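Aminopeptidase N (Francisella tularensis subsp. tularensis, PDB 5DLL) catalyses the zinc-dependent release of single amino acids from the N-termini of peptides, and probably helps degrade intracellular peptides left by protein breakdown. Local coordinates at residues Q327-E332 / H374-E379; A366-P371 / Y393-E398. All blocks are in the same frame, centred on the assembly; numbering follows the deposited sequence.

Interaction 1: residues Q327-E332 / H374-E379. With ZN (zinc ion), chain B.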
loop_
_atom_site.group_PDB
_atom_site.type_symbol
_atom_site.label_atom_id
_atom_site.label_comp_id
_atom_site.label_asym_id
_atom_site.label_seq_id
_atom_site.Cartn_x
_atom_site.Cartn_y
_atom_site.Cartn_z
ATOM N N GLN A 327 -17.893 1.356 3.704
ATOM C CA GLN A 327 -17.186 2.025 4.780
ATOM C C GLN A 327 -15.708 1.598 4.872
ATOM O O GLN A 327 -15.086 1.716 5.928
ATOM C CB GLN A 327 -17.923 1.719 6.098
ATOM C CG GLN A 327 -18.733 2.864 6.688
ATOM C CD GLN A 327 -19.756 3.485 5.751
ATOM O OE1 GLN A 327 -19.730 4.690 5.495
ATOM N NE2 GLN A 327 -20.674 2.676 5.260
ATOM N N LEU A 328 -15.140 1.149 3.757
ATOM C CA LEU A 328 -13.800 0.562 3.737
ATOM C C LEU A 328 -12.694 1.624 3.770
ATOM O O LEU A 328 -11.560 1.330 4.154
ATOM C CB LEU A 328 -13.651 -0.338 2.502
ATOM C CG LEU A 328 -12.869 -1.650 2.625
ATOM C CD1 LEU A 328 -13.237 -2.435 3.874
ATOM C CD2 LEU A 328 -13.123 -2.494 1.390
ATOM N N SER A 329 -13.023 2.855 3.375
ATOM C CA SER A 329 -12.097 3.994 3.494
ATOM C C SER A 329 -11.849 4.418 4.949
ATOM O O SER A 329 -10.947 5.216 5.216
ATOM C CB SER A 329 -12.620 5.195 2.702
ATOM O OG SER A 329 -13.852 5.660 3.229
ATOM N N LEU A 330 -12.670 3.911 5.872
ATOM C CA LEU A 330 -12.448 4.064 7.310
ATOM C C LEU A 330 -11.642 2.893 7.897
ATOM O O LEU A 330 -10.711 3.117 8.673
ATOM C CB LEU A 330 -13.786 4.186 8.046
ATOM C CG LEU A 330 -13.706 4.246 9.575
ATOM C CD1 LEU A 330 -12.912 5.467 10.018
ATOM C CD2 LEU A 330 -15.098 4.245 10.185
ATOM N N LYS A 331 -12.002 1.653 7.552
ATOM C CA LYS A 331 -11.314 0.486 8.121
ATOM C C LYS A 331 -9.858 0.466 7.705
ATOM O O LYS A 331 -8.973 0.208 8.529
ATOM C CB LYS A 331 -11.960 -0.841 7.707
ATOM C CG LYS A 331 -11.255 -2.054 8.314
ATOM C CD LYS A 331 -11.763 -3.370 7.763
ATOM C CE LYS A 331 -11.088 -3.751 6.456
ATOM N NZ LYS A 331 -9.772 -4.411 6.669
ATOM N N GLU A 332 -9.614 0.722 6.422
ATOM C CA GLU A 332 -8.258 0.680 5.898
ATOM C C GLU A 332 -7.606 2.058 5.888
ATOM O O GLU A 332 -6.476 2.190 6.349
ATOM C CB GLU A 332 -8.213 0.009 4.518
ATOM C CG GLU A 332 -8.370 -1.514 4.567
ATOM C CD GLU A 332 -7.228 -2.239 5.276
ATOM O OE1 GLU A 332 -7.401 -3.460 5.445
ATOM O OE2 GLU A 332 -6.271 -1.541 5.653
ATOM N N HIS A 374 -14.337 7.357 -8.849
ATOM C CA HIS A 374 -15.325 7.159 -7.790
ATOM C C HIS A 374 -14.949 7.914 -6.512
ATOM O O HIS A 374 -13.803 8.346 -6.365
ATOM C CB HIS A 374 -15.520 5.658 -7.495
ATOM C CG HIS A 374 -14.265 4.934 -7.105
ATOM N ND1 HIS A 374 -13.308 4.557 -8.022
ATOM C CD2 HIS A 374 -13.830 4.487 -5.903
ATOM C CE1 HIS A 374 -12.328 3.925 -7.399
ATOM N NE2 HIS A 374 -12.621 3.869 -6.113
ATOM N N PRO A 375 -15.921 8.098 -5.595
ATOM C CA PRO A 375 -15.591 8.675 -4.292
ATOM C C PRO A 375 -14.954 7.624 -3.388
ATOM O O PRO A 375 -14.988 6.433 -3.708
ATOM C CB PRO A 375 -16.957 9.116 -3.728
ATOM C CG PRO A 375 -17.982 8.792 -4.773
ATOM C CD PRO A 375 -17.360 7.790 -5.694
ATOM N N ILE A 376 -14.385 8.052 -2.267
ATOM C CA ILE A 376 -13.779 7.108 -1.321
ATOM C C ILE A 376 -14.847 6.252 -0.619
ATOM O O ILE A 376 -14.561 5.129 -0.177
ATOM C CB ILE A 376 -12.842 7.811 -0.306
ATOM C CG1 ILE A 376 -13.618 8.749 0.628
ATOM C CG2 ILE A 376 -11.744 8.564 -1.050
ATOM C CD1 ILE A 376 -12.794 9.286 1.782
ATOM N N ARG A 377 -16.065 6.791 -0.521
ATOM C CA ARG A 377 -17.238 6.011 -0.125
ATOM C C ARG A 377 -18.253 6.022 -1.274
ATOM O O ARG A 377 -19.077 6.943 -1.375
ATOM C CB ARG A 377 -17.864 6.560 1.158
ATOM C CG ARG A 377 -19.017 5.714 1.686
ATOM C CD ARG A 377 -19.731 6.396 2.837
ATOM N NE ARG A 377 -20.213 7.717 2.446
ATOM C CZ ARG A 377 -20.555 8.688 3.289
ATOM N NH1 ARG A 377 -20.493 8.507 4.609
ATOM N NH2 ARG A 377 -20.964 9.855 2.801
ATOM N N PRO A 378 -18.186 5.002 -2.155
ATOM C CA PRO A 378 -19.139 4.875 -3.262
ATOM C C PRO A 378 -20.583 4.691 -2.788
ATOM O O PRO A 378 -20.809 4.295 -1.642
ATOM C CB PRO A 378 -18.660 3.617 -4.001
ATOM C CG PRO A 378 -17.232 3.452 -3.614
ATOM C CD PRO A 378 -17.144 3.956 -2.207
ATOM N N GLU A 379 -21.539 4.992 -3.668
ATOM C CA GLU A 379 -22.967 4.770 -3.397
ATOM C C GLU A 379 -23.464 3.443 -3.996
ATOM O O GLU A 379 -24.638 3.091 -3.840
ATOM C CB GLU A 379 -23.807 5.949 -3.926
ATOM C CG GLU A 379 -23.899 7.139 -2.974
ATOM C CD GLU A 379 -24.890 6.924 -1.834
ATOM O OE1 GLU A 379 -26.086 6.687 -2.106
ATOM O OE2 GLU A 379 -24.477 7.003 -0.657
HETATM ZN ZN ZN B . -5.460 -3.348 5.914
#
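Gln327 and Arg377 run side by side and point the same way, Gln327 at the N-cap of helix 328-346 and Arg377 in the loop that leads from helix 349-369 to strand 380-381. The meeting is made by OE1 of Gln327, which lies 3.2 Å from CD of Arg377 and stands at the edge of the guanidinium, near its plane, 4.0 Å from NH1. The amide and guanidinium planes are turned 60° apart, and the approach is one of packing. Each polar end has its own partner elsewhere: NH1 of Arg377 forms a salt bridge with Asp431, while OE1 of Gln327 receives a weak hydrogen bond from the backbone N of Cys430. Both side chains thus converge on the start of helix 430-439.

Two residues after Gln327, in the first turn of the helix, Ser329 points toward the loop and covers Ile376. CB of Ser329 sits 3.5 Å from the carbonyl O of Ile376 and 4.0 Å from its CB. With chi1 at 64°, the Ser329 hydroxyl lies between its own backbone N and carbonyl carbon, and OG comes alongside the Ile376 branch, 4.0 Å from CD1. Tyr452 packs against Ser329, Ile376 and Arg377 alike, helping to bury this small interface.

The same helical segment turns a different face to the metal. Both carboxylate oxygens of Glu332 bind zinc, OE1 and OE2 each 2.0 Å from the ion. NZ of Lys331 forms a salt bridge to OE1 from above the carboxylate plane, and another with Glu276. With His309 and His313 earlier in the chain, Glu332 completes the zinc site as the distal glutamate of HExxH-x18-E, the gluzincin signature of the M1 aminopeptidases.

Interaction 2: residues A366-P371 / Y393-E398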
loop_
_atom_site.group_PDB
_atom_site.type_symbol
_atom_site.label_atom_id
_atom_site.label_comp_id
_atom_site.label_asym_id
_atom_site.label_seq_id
_atom_site.Cartn_x
_atom_site.Cartn_y
_atom_site.Cartn_z
ATOM N N ALA A 366 -4.787 9.699 -11.548
ATOM C CA ALA A 366 -5.048 8.992 -12.809
ATOM C C ALA A 366 -6.366 8.218 -12.780
ATOM O O ALA A 366 -7.060 8.129 -13.796
ATOM C CB ALA A 366 -3.895 8.054 -13.147
ATOM N N GLU A 367 -6.697 7.656 -11.617
ATOM C CA GLU A 367 -7.965 6.952 -11.418
ATOM C C GLU A 367 -9.162 7.910 -11.414
ATOM O O GLU A 367 -10.216 7.586 -11.962
ATOM C CB GLU A 367 -7.927 6.155 -10.114
ATOM C CG GLU A 367 -9.134 5.254 -9.891
ATOM C CD GLU A 367 -8.918 4.259 -8.766
ATOM O OE1 GLU A 367 -8.589 4.688 -7.637
ATOM O OE2 GLU A 367 -9.080 3.047 -9.012
ATOM N N ASP A 368 -8.998 9.081 -10.798
ATOM C CA ASP A 368 -10.060 10.091 -10.761
ATOM C C ASP A 368 -10.246 10.799 -12.110
ATOM O O ASP A 368 -11.279 11.435 -12.336
ATOM C CB ASP A 368 -9.803 11.125 -9.652
ATOM C CG ASP A 368 -10.377 10.710 -8.293
ATOM O OD1 ASP A 368 -11.158 9.730 -8.211
ATOM O OD2 ASP A 368 -10.045 11.388 -7.297
ATOM N N ALA A 369 -9.249 10.698 -12.992
ATOM C CA ALA A 369 -9.352 11.208 -14.368
ATOM C C ALA A 369 -10.009 10.196 -15.313
ATOM O O ALA A 369 -10.476 10.565 -16.393
ATOM C CB ALA A 369 -7.971 11.579 -14.889
ATOM N N SER A 370 -10.040 8.929 -14.897
ATOM C CA SER A 370 -10.525 7.829 -15.732
ATOM C C SER A 370 -12.051 7.659 -15.654
ATOM O O SER A 370 -12.712 8.290 -14.820
ATOM C CB SER A 370 -9.821 6.518 -15.327
ATOM O OG SER A 370 -10.336 5.975 -14.118
ATOM N N PRO A 371 -12.617 6.809 -16.538
ATOM C CA PRO A 371 -14.018 6.383 -16.420
ATOM C C PRO A 371 -14.314 5.596 -15.140
ATOM O O PRO A 371 -15.471 5.515 -14.729
ATOM C CB PRO A 371 -14.217 5.476 -17.641
ATOM C CG PRO A 371 -13.191 5.920 -18.622
ATOM C CD PRO A 371 -12.010 6.343 -17.800
ATOM N N TYR A 393 -8.269 3.466 -0.523
ATOM C CA TYR A 393 -7.236 3.224 0.489
ATOM C C TYR A 393 -6.350 4.445 0.725
ATOM O O TYR A 393 -6.252 4.949 1.849
ATOM C CB TYR A 393 -6.356 2.036 0.077
ATOM C CG TYR A 393 -6.981 0.683 0.334
ATOM C CD1 TYR A 393 -8.244 0.365 -0.171
ATOM C CD2 TYR A 393 -6.307 -0.287 1.078
ATOM C CE1 TYR A 393 -8.819 -0.873 0.063
ATOM C CE2 TYR A 393 -6.874 -1.531 1.312
ATOM C CZ TYR A 393 -8.129 -1.819 0.801
ATOM O OH TYR A 393 -8.698 -3.049 1.032
ATOM N N ASN A 394 -5.710 4.911 -0.344
ATOM C CA ASN A 394 -4.669 5.931 -0.242
ATOM C C ASN A 394 -5.217 7.356 -0.151
ATOM O O ASN A 394 -4.717 8.150 0.645
ATOM C CB ASN A 394 -3.669 5.786 -1.392
ATOM C CG ASN A 394 -3.086 4.383 -1.482
ATOM O OD1 ASN A 394 -3.517 3.572 -2.295
ATOM N ND2 ASN A 394 -2.117 4.086 -0.630
ATOM N N LYS A 395 -6.238 7.685 -0.943
ATOM C CA LYS A 395 -6.957 8.955 -0.751
ATOM C C LYS A 395 -7.834 8.908 0.504
ATOM O O LYS A 395 -8.184 9.948 1.046
ATOM C CB LYS A 395 -7.792 9.344 -1.980
ATOM C CG LYS A 395 -8.689 10.565 -1.775
ATOM C CD LYS A 395 -9.291 11.072 -3.078
ATOM C CE LYS A 395 -10.240 12.240 -2.836
ATOM N NZ LYS A 395 -10.721 12.880 -4.091
ATOM N N GLY A 396 -8.186 7.707 0.961
ATOM C CA GLY A 396 -8.861 7.534 2.249
ATOM C C GLY A 396 -8.007 8.006 3.416
ATOM O O GLY A 396 -8.494 8.712 4.296
ATOM N N ALA A 397 -6.734 7.612 3.415
ATOM C CA ALA A 397 -5.770 8.046 4.435
ATOM C C ALA A 397 -5.505 9.558 4.387
ATOM O O ALA A 397 -5.392 10.202 5.432
ATOM C CB ALA A 397 -4.464 7.283 4.283
ATOM N N GLU A 398 -5.407 10.111 3.176
ATOM C CA GLU A 398 -5.246 11.559 2.984
ATOM C C GLU A 398 -6.362 12.341 3.658
ATOM O O GLU A 398 -6.117 13.405 4.222
ATOM C CB GLU A 398 -5.219 11.931 1.492
ATOM C CG GLU A 398 -3.976 11.478 0.744
ATOM C CD GLU A 398 -2.713 12.172 1.217
ATOM O OE1 GLU A 398 -2.631 13.421 1.093
ATOM O OE2 GLU A 398 -1.802 11.466 1.708
#
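Asp368 and Lys395 reach toward each other from two helices whose backbones stay well apart, the CA atoms of this pair being 10.5 Å from one another. The lysine extends fully, but obliquely to the line between the two CA atoms. Its CG is anti to the backbone N (chi1 173°) and every later torsion is also close to 180°, making a straight rod that carries the ammonium group to the carboxylate. The two side chains cross at about a right angle, and NZ of Lys395 ends 3.6 Å from OD2 of Asp368, a long salt bridge. The stronger polar partner of that oxygen is Gln364, one turn earlier in helix 349-369, whose NE2 donates a hydrogen bond to it and thereby helps to place the carboxylate.

The tight part lies along the lysine, whose long aliphatic chain is covered by Gln364 on one helix and Ile376 in the loop beyond. Between the two segments themselves, only the long approach of NZ to OD2 is made. The other side of the contact is much looser: Ala366, Ala369 and Pro371 are exposed to solvent. Nearby, Ser370 OG gives a 2.7 Å hydrogen bond back to the carbonyl O of Glu367.

Around this bridge, helix 390-423 lies between two others. Asn394 and Glu398 pack on Ile360 of helix 349-369, where Glu398 also forms a salt bridge with Arg353, whereas Ala397 touches Val336, Phe337 and Gln340 of helix 328-346, the helix that carries the zinc ligand Glu332.

Overall arrangement
Interactions 1 and 2 show how one catalytic domain can join its parts by unlike means. Their centres lie 11 Å apart, and their segments alternate along the chain: the loop of interaction 1 follows helix 349-369 and precedes helix 390-423. Both contacts are made mainly by buried residues, but interaction 1 is the more extensive and belongs to a helix that reaches the zinc, whereas interaction 2 is a single long ion pair beside solvent-exposed residues of segment 366-371. The two also touch directly: His374 packs on Glu367, and Glu332 on the ring of Tyr393, linking helix 390-423 to the metal site.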